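PDB 3CCG: HD superfamily hydrolase from Clostridium acetobutylicum ATCC 824, which probably hydrolyses diadenosine tetraphosphate symmetrically to two ADP, using an iron-containing HD-domain site. Local coordinates for residues Met119-Ile132 with Ala148-Phe160. Sequence-based numbering, arbitrary orientation.
Sequences MSLLEKIIYIADYI and ADEDLNKALLMSF. With FE (Fe (III) ion), chain C.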
loop_
_atom_site.group_PDB
_atom_site.type_symbol
_atom_site.label_atom_id
_atom_site.label_comp_id
_atom_site.label_asym_id
_atom_site.label_seq_id
_atom_site.Cartn_x
_atom_site.Cartn_y
_atom_site.Cartn_z
HETATM N N MSE A 119 8.462 -13.836 3.836
HETATM C CA MSE A 119 7.947 -15.132 3.387
HETATM C C MSE A 119 9.049 -16.197 3.454
HETATM O O MSE A 119 10.203 -15.972 3.169
HETATM C CB MSE A 119 7.436 -15.020 1.930
HETATM C CG MSE A 119 6.196 -14.105 1.764
HETATM SE SE MSE A 119 5.779 -13.537 0.086
HETATM C CE MSE A 119 4.950 -15.070 -0.675
ATOM N N SER A 120 8.624 -17.397 3.810
ATOM C CA SER A 120 9.513 -18.525 3.702
ATOM C C SER A 120 9.699 -18.870 2.224
ATOM O O SER A 120 8.918 -18.492 1.343
ATOM C CB SER A 120 8.931 -19.725 4.456
ATOM O OG SER A 120 7.871 -20.315 3.697
ATOM N N LEU A 121 10.718 -19.682 1.966
ATOM C CA LEU A 121 10.962 -20.177 0.654
ATOM C C LEU A 121 9.697 -20.899 0.128
ATOM O O LEU A 121 9.312 -20.678 -1.026
ATOM C CB LEU A 121 12.180 -21.106 0.680
ATOM C CG LEU A 121 12.456 -21.796 -0.640
ATOM C CD1 LEU A 121 12.626 -20.841 -1.833
ATOM C CD2 LEU A 121 13.661 -22.743 -0.471
ATOM N N LEU A 122 9.045 -21.715 0.970
ATOM C CA LEU A 122 7.830 -22.452 0.529
ATOM C C LEU A 122 6.709 -21.454 0.184
ATOM O O LEU A 122 6.049 -21.598 -0.831
ATOM C CB LEU A 122 7.376 -23.447 1.563
ATOM C CG LEU A 122 6.117 -24.264 1.205
ATOM C CD1 LEU A 122 6.467 -25.190 -0.019
ATOM C CD2 LEU A 122 5.625 -25.015 2.452
ATOM N N GLU A 123 6.525 -20.446 1.028
ATOM C CA GLU A 123 5.501 -19.442 0.754
ATOM C C GLU A 123 5.732 -18.773 -0.605
ATOM O O GLU A 123 4.803 -18.576 -1.389
ATOM C CB GLU A 123 5.507 -18.367 1.831
ATOM C CG GLU A 123 4.959 -18.742 3.149
ATOM C CD GLU A 123 5.128 -17.650 4.182
ATOM O OE1 GLU A 123 4.473 -16.595 3.985
ATOM O OE2 GLU A 123 5.923 -17.809 5.137
ATOM N N LYS A 124 7.003 -18.438 -0.910
ATOM C CA LYS A 124 7.336 -17.812 -2.158
ATOM C C LYS A 124 7.023 -18.727 -3.378
ATOM O O LYS A 124 6.529 -18.307 -4.397
ATOM C CB LYS A 124 8.783 -17.355 -2.212
ATOM C CG LYS A 124 9.145 -16.370 -1.125
ATOM C CD LYS A 124 10.603 -15.946 -1.223
ATOM C CE LYS A 124 10.933 -14.909 -0.157
ATOM N NZ LYS A 124 12.410 -14.590 -0.129
ATOM N N ILE A 125 7.448 -19.995 -3.234
ATOM C CA ILE A 125 7.233 -20.999 -4.276
ATOM C C ILE A 125 5.717 -21.151 -4.600
ATOM O O ILE A 125 5.307 -21.180 -5.780
ATOM C CB ILE A 125 7.864 -22.335 -3.850
ATOM C CG1 ILE A 125 9.391 -22.227 -3.925
ATOM C CG2 ILE A 125 7.364 -23.435 -4.754
ATOM C CD1 ILE A 125 10.172 -23.480 -3.450
ATOM N N ILE A 126 4.876 -21.194 -3.545
ATOM C CA ILE A 126 3.436 -21.432 -3.753
ATOM C C ILE A 126 2.820 -20.177 -4.385
ATOM O O ILE A 126 2.063 -20.238 -5.366
ATOM C CB ILE A 126 2.716 -21.871 -2.473
ATOM C CG1 ILE A 126 3.321 -23.212 -1.978
ATOM C CG2 ILE A 126 1.219 -21.959 -2.710
ATOM C CD1 ILE A 126 3.442 -24.329 -3.038
ATOM N N TYR A 127 3.211 -19.028 -3.867
ATOM C CA TYR A 127 2.727 -17.771 -4.417
ATOM C C TYR A 127 3.028 -17.643 -5.933
ATOM O O TYR A 127 2.148 -17.351 -6.748
ATOM C CB TYR A 127 3.298 -16.577 -3.617
ATOM C CG TYR A 127 2.960 -15.232 -4.236
ATOM C CD1 TYR A 127 3.707 -14.779 -5.293
ATOM C CD2 TYR A 127 1.844 -14.500 -3.851
ATOM C CE1 TYR A 127 3.425 -13.616 -5.921
ATOM C CE2 TYR A 127 1.530 -13.312 -4.498
ATOM C CZ TYR A 127 2.318 -12.904 -5.556
ATOM O OH TYR A 127 2.118 -11.700 -6.243
ATOM N N ILE A 128 4.277 -17.891 -6.304
ATOM C CA ILE A 128 4.640 -17.701 -7.708
ATOM C C ILE A 128 4.135 -18.828 -8.609
ATOM O O ILE A 128 3.781 -18.604 -9.771
ATOM C CB ILE A 128 6.166 -17.468 -7.850
ATOM C CG1 ILE A 128 6.435 -16.620 -9.103
ATOM C CG2 ILE A 128 6.933 -18.757 -7.813
ATOM C CD1 ILE A 128 6.002 -15.124 -8.950
ATOM N N ALA A 129 4.046 -20.025 -8.037
ATOM C CA ALA A 129 3.559 -21.182 -8.809
ATOM C C ALA A 129 2.183 -20.943 -9.347
ATOM O O ALA A 129 1.880 -21.333 -10.483
ATOM C CB ALA A 129 3.574 -22.473 -7.954
ATOM N N ASP A 130 1.366 -20.219 -8.582
ATOM C CA ASP A 130 0.028 -19.917 -9.039
ATOM C C ASP A 130 0.019 -19.122 -10.381
ATOM O O ASP A 130 -0.804 -19.361 -11.259
ATOM C CB ASP A 130 -0.688 -19.143 -7.935
ATOM C CG ASP A 130 -2.166 -19.055 -8.171
ATOM O OD1 ASP A 130 -2.747 -20.060 -8.568
ATOM O OD2 ASP A 130 -2.743 -17.995 -7.891
ATOM N N TYR A 131 0.972 -18.209 -10.511
ATOM C CA TYR A 131 1.158 -17.366 -11.704
ATOM C C TYR A 131 1.816 -18.045 -12.898
ATOM O O TYR A 131 1.536 -17.717 -14.032
ATOM C CB TYR A 131 1.994 -16.118 -11.336
ATOM C CG TYR A 131 1.226 -15.120 -10.523
ATOM C CD1 TYR A 131 1.153 -15.212 -9.132
ATOM C CD2 TYR A 131 0.527 -14.105 -11.143
ATOM C CE1 TYR A 131 0.404 -14.301 -8.394
ATOM C CE2 TYR A 131 -0.229 -13.215 -10.418
ATOM C CZ TYR A 131 -0.280 -13.305 -9.047
ATOM O OH TYR A 131 -1.047 -12.381 -8.345
ATOM N N ILE A 132 2.718 -18.976 -12.644
ATOM C CA ILE A 132 3.512 -19.526 -13.733
ATOM C C ILE A 132 3.216 -20.997 -14.121
ATOM O O ILE A 132 3.913 -21.556 -14.986
ATOM C CB ILE A 132 5.030 -19.369 -13.400
ATOM C CG1 ILE A 132 5.450 -20.225 -12.209
ATOM C CG2 ILE A 132 5.408 -17.869 -13.178
ATOM C CD1 ILE A 132 6.923 -20.410 -12.005
ATOM N N ALA A 148 11.458 -16.685 -12.229
ATOM C CA ALA A 148 11.196 -17.626 -11.130
ATOM C C ALA A 148 12.250 -18.717 -11.093
ATOM O O ALA A 148 12.657 -19.155 -10.032
ATOM C CB ALA A 148 9.781 -18.231 -11.222
ATOM N N ASP A 149 12.685 -19.147 -12.277
ATOM C CA ASP A 149 13.706 -20.198 -12.337
ATOM C C ASP A 149 15.085 -19.758 -11.832
ATOM O O ASP A 149 15.862 -20.565 -11.362
ATOM C CB ASP A 149 13.829 -20.750 -13.765
ATOM C CG ASP A 149 12.713 -21.674 -14.130
ATOM O OD1 ASP A 149 11.955 -22.107 -13.240
ATOM O OD2 ASP A 149 12.615 -22.023 -15.316
ATOM N N GLU A 150 15.360 -18.462 -11.901
ATOM C CA GLU A 150 16.690 -17.913 -11.569
ATOM C C GLU A 150 16.798 -17.058 -10.317
ATOM O O GLU A 150 17.786 -17.108 -9.584
ATOM C CB GLU A 150 17.135 -16.996 -12.715
ATOM C CG GLU A 150 17.128 -17.628 -14.089
ATOM C CD GLU A 150 17.252 -16.596 -15.207
ATOM O OE1 GLU A 150 17.329 -15.376 -14.901
ATOM O OE2 GLU A 150 17.260 -17.008 -16.393
ATOM N N ASP A 151 15.775 -16.248 -10.101
ATOM C CA ASP A 151 15.786 -15.256 -9.048
ATOM C C ASP A 151 14.344 -15.033 -8.557
ATOM O O ASP A 151 13.597 -14.183 -9.024
ATOM C CB ASP A 151 16.404 -13.993 -9.636
ATOM C CG ASP A 151 16.603 -12.887 -8.608
ATOM O OD1 ASP A 151 16.147 -13.027 -7.461
ATOM O OD2 ASP A 151 17.225 -11.857 -8.965
ATOM N N LEU A 152 13.998 -15.883 -7.619
ATOM C CA LEU A 152 12.670 -15.958 -7.056
ATOM C C LEU A 152 12.207 -14.596 -6.510
ATOM O O LEU A 152 11.100 -14.184 -6.784
ATOM C CB LEU A 152 12.641 -17.053 -5.976
ATOM C CG LEU A 152 11.317 -17.515 -5.411
ATOM C CD1 LEU A 152 10.398 -17.882 -6.593
ATOM C CD2 LEU A 152 11.556 -18.675 -4.423
ATOM N N ASN A 153 13.076 -13.904 -5.777
ATOM C CA ASN A 153 12.719 -12.594 -5.235
ATOM C C ASN A 153 12.404 -11.587 -6.356
ATOM O O ASN A 153 11.472 -10.767 -6.267
ATOM C CB ASN A 153 13.814 -12.068 -4.285
ATOM C CG ASN A 153 13.881 -12.826 -2.969
ATOM O OD1 ASN A 153 12.929 -13.492 -2.573
ATOM N ND2 ASN A 153 15.014 -12.733 -2.284
ATOM N N LYS A 154 13.179 -11.652 -7.429
ATOM C CA LYS A 154 12.906 -10.805 -8.568
ATOM C C LYS A 154 11.519 -11.089 -9.134
ATOM O O LYS A 154 10.768 -10.200 -9.488
ATOM C CB LYS A 154 13.979 -10.994 -9.658
ATOM C CG LYS A 154 13.715 -10.228 -10.964
ATOM C CD LYS A 154 14.753 -10.612 -12.056
ATOM C CE LYS A 154 14.563 -9.808 -13.358
ATOM N N ALA A 155 11.192 -12.381 -9.262
ATOM C CA ALA A 155 9.924 -12.774 -9.812
ATOM C C ALA A 155 8.764 -12.242 -8.953
ATOM O O ALA A 155 7.777 -11.758 -9.472
ATOM C CB ALA A 155 9.866 -14.320 -9.916
ATOM N N LEU A 156 8.883 -12.383 -7.641
ATOM C CA LEU A 156 7.803 -11.885 -6.766
ATOM C C LEU A 156 7.638 -10.380 -6.953
ATOM O O LEU A 156 6.525 -9.896 -7.202
ATOM C CB LEU A 156 8.043 -12.219 -5.310
ATOM C CG LEU A 156 7.409 -13.516 -4.817
ATOM C CD1 LEU A 156 8.044 -14.735 -5.431
ATOM C CD2 LEU A 156 7.506 -13.558 -3.285
ATOM N N LEU A 157 8.769 -9.678 -6.942
ATOM C CA LEU A 157 8.728 -8.228 -7.098
ATOM C C LEU A 157 8.033 -7.841 -8.392
ATOM O O LEU A 157 7.166 -6.967 -8.404
ATOM C CB LEU A 157 10.155 -7.675 -6.954
ATOM C CG LEU A 157 10.353 -6.159 -6.894
ATOM C CD1 LEU A 157 9.414 -5.518 -5.885
ATOM C CD2 LEU A 157 11.835 -5.838 -6.564
HETATM N N MSE A 158 8.364 -8.536 -9.473
HETATM C CA MSE A 158 7.731 -8.281 -10.741
HETATM C C MSE A 158 6.219 -8.509 -10.644
HETATM O O MSE A 158 5.408 -7.772 -11.209
HETATM C CB MSE A 158 8.354 -9.190 -11.804
HETATM C CG MSE A 158 9.830 -8.934 -12.023
HETATM SE SE MSE A 158 10.635 -10.335 -13.069
HETATM C CE MSE A 158 9.051 -10.498 -14.329
ATOM N N SER A 159 5.837 -9.579 -9.947
ATOM C CA SER A 159 4.409 -9.898 -9.776
ATOM C C SER A 159 3.634 -8.858 -8.958
ATOM O O SER A 159 2.519 -8.452 -9.332
ATOM C CB SER A 159 4.233 -11.319 -9.178
ATOM O OG SER A 159 2.865 -11.681 -9.169
ATOM N N PHE A 160 4.253 -8.426 -7.858
ATOM C CA PHE A 160 3.658 -7.423 -6.964
ATOM C C PHE A 160 3.453 -6.105 -7.741
ATOM O O PHE A 160 2.382 -5.471 -7.666
ATOM C CB PHE A 160 4.525 -7.191 -5.733
ATOM C CG PHE A 160 4.659 -8.369 -4.819
ATOM C CD1 PHE A 160 3.626 -9.253 -4.612
ATOM C CD2 PHE A 160 5.773 -8.500 -4.067
ATOM C CE1 PHE A 160 3.766 -10.290 -3.705
ATOM C CE2 PHE A 160 5.916 -9.515 -3.142
ATOM C CZ PHE A 160 4.919 -10.416 -2.993
HETATM FE FE FE C . -4.597 -20.535 -7.555
HETATM O O HOH W 1 -4.406 -19.478 -6.223
#
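Ile128 and Leu152 interlock as reciprocal knobs into holes where helix 121-132 of the all-helical HD domain packs on helix 152-170 and the end of helix 141-150, the short segments 121-132 and 152-160 crossing at 54° with axes 10.3 Å apart. Ile128 sits among Ala148, Leu152, Ala155 and Leu156; Leu152 fills the hole of Leu121, Lys124, Ile125 and Ile128. The two side chains run antiparallel alongside one another, with Ile128 CG2 3.8 Å from Leu152 CD1, while Leu152 CD2 presses on Leu121 CD1 at 3.5 Å.

Toward the C-terminal end of segment 152-160 the packing turns aromatic and polar. Tyr127 swings its ring over to Leu156 and Phe160 because chi1 of 173° sets CG opposite the backbone N. Tyr127 OH and Ser159 OG share a 3.0 Å hydrogen bond, the serine oxygen lying near the plane of that ring at its edge. Ser159 OG also stands 3.5 Å above the centre of the Tyr131 ring, so one small hydroxyl touches both tyrosines. The Phe160 ring meets Tyr127 obliquely, planes at 58°, and takes the selenium of Met119 at its edge.

At the N-terminal end of the same segment, an extended Lys124 chain carries NZ to Asn153 OD1, 2.7 Å away, on a lone pair in the carbonyl plane. A capping box of Ser120 and Glu123 starts helix 121-132, and a salt bridge from Arg116 holds Glu123. From another side of this helix Asp130 joins His23, His52 and Asp53 in the HD-type metal site, its OD1 bound to iron at 2.2 Å.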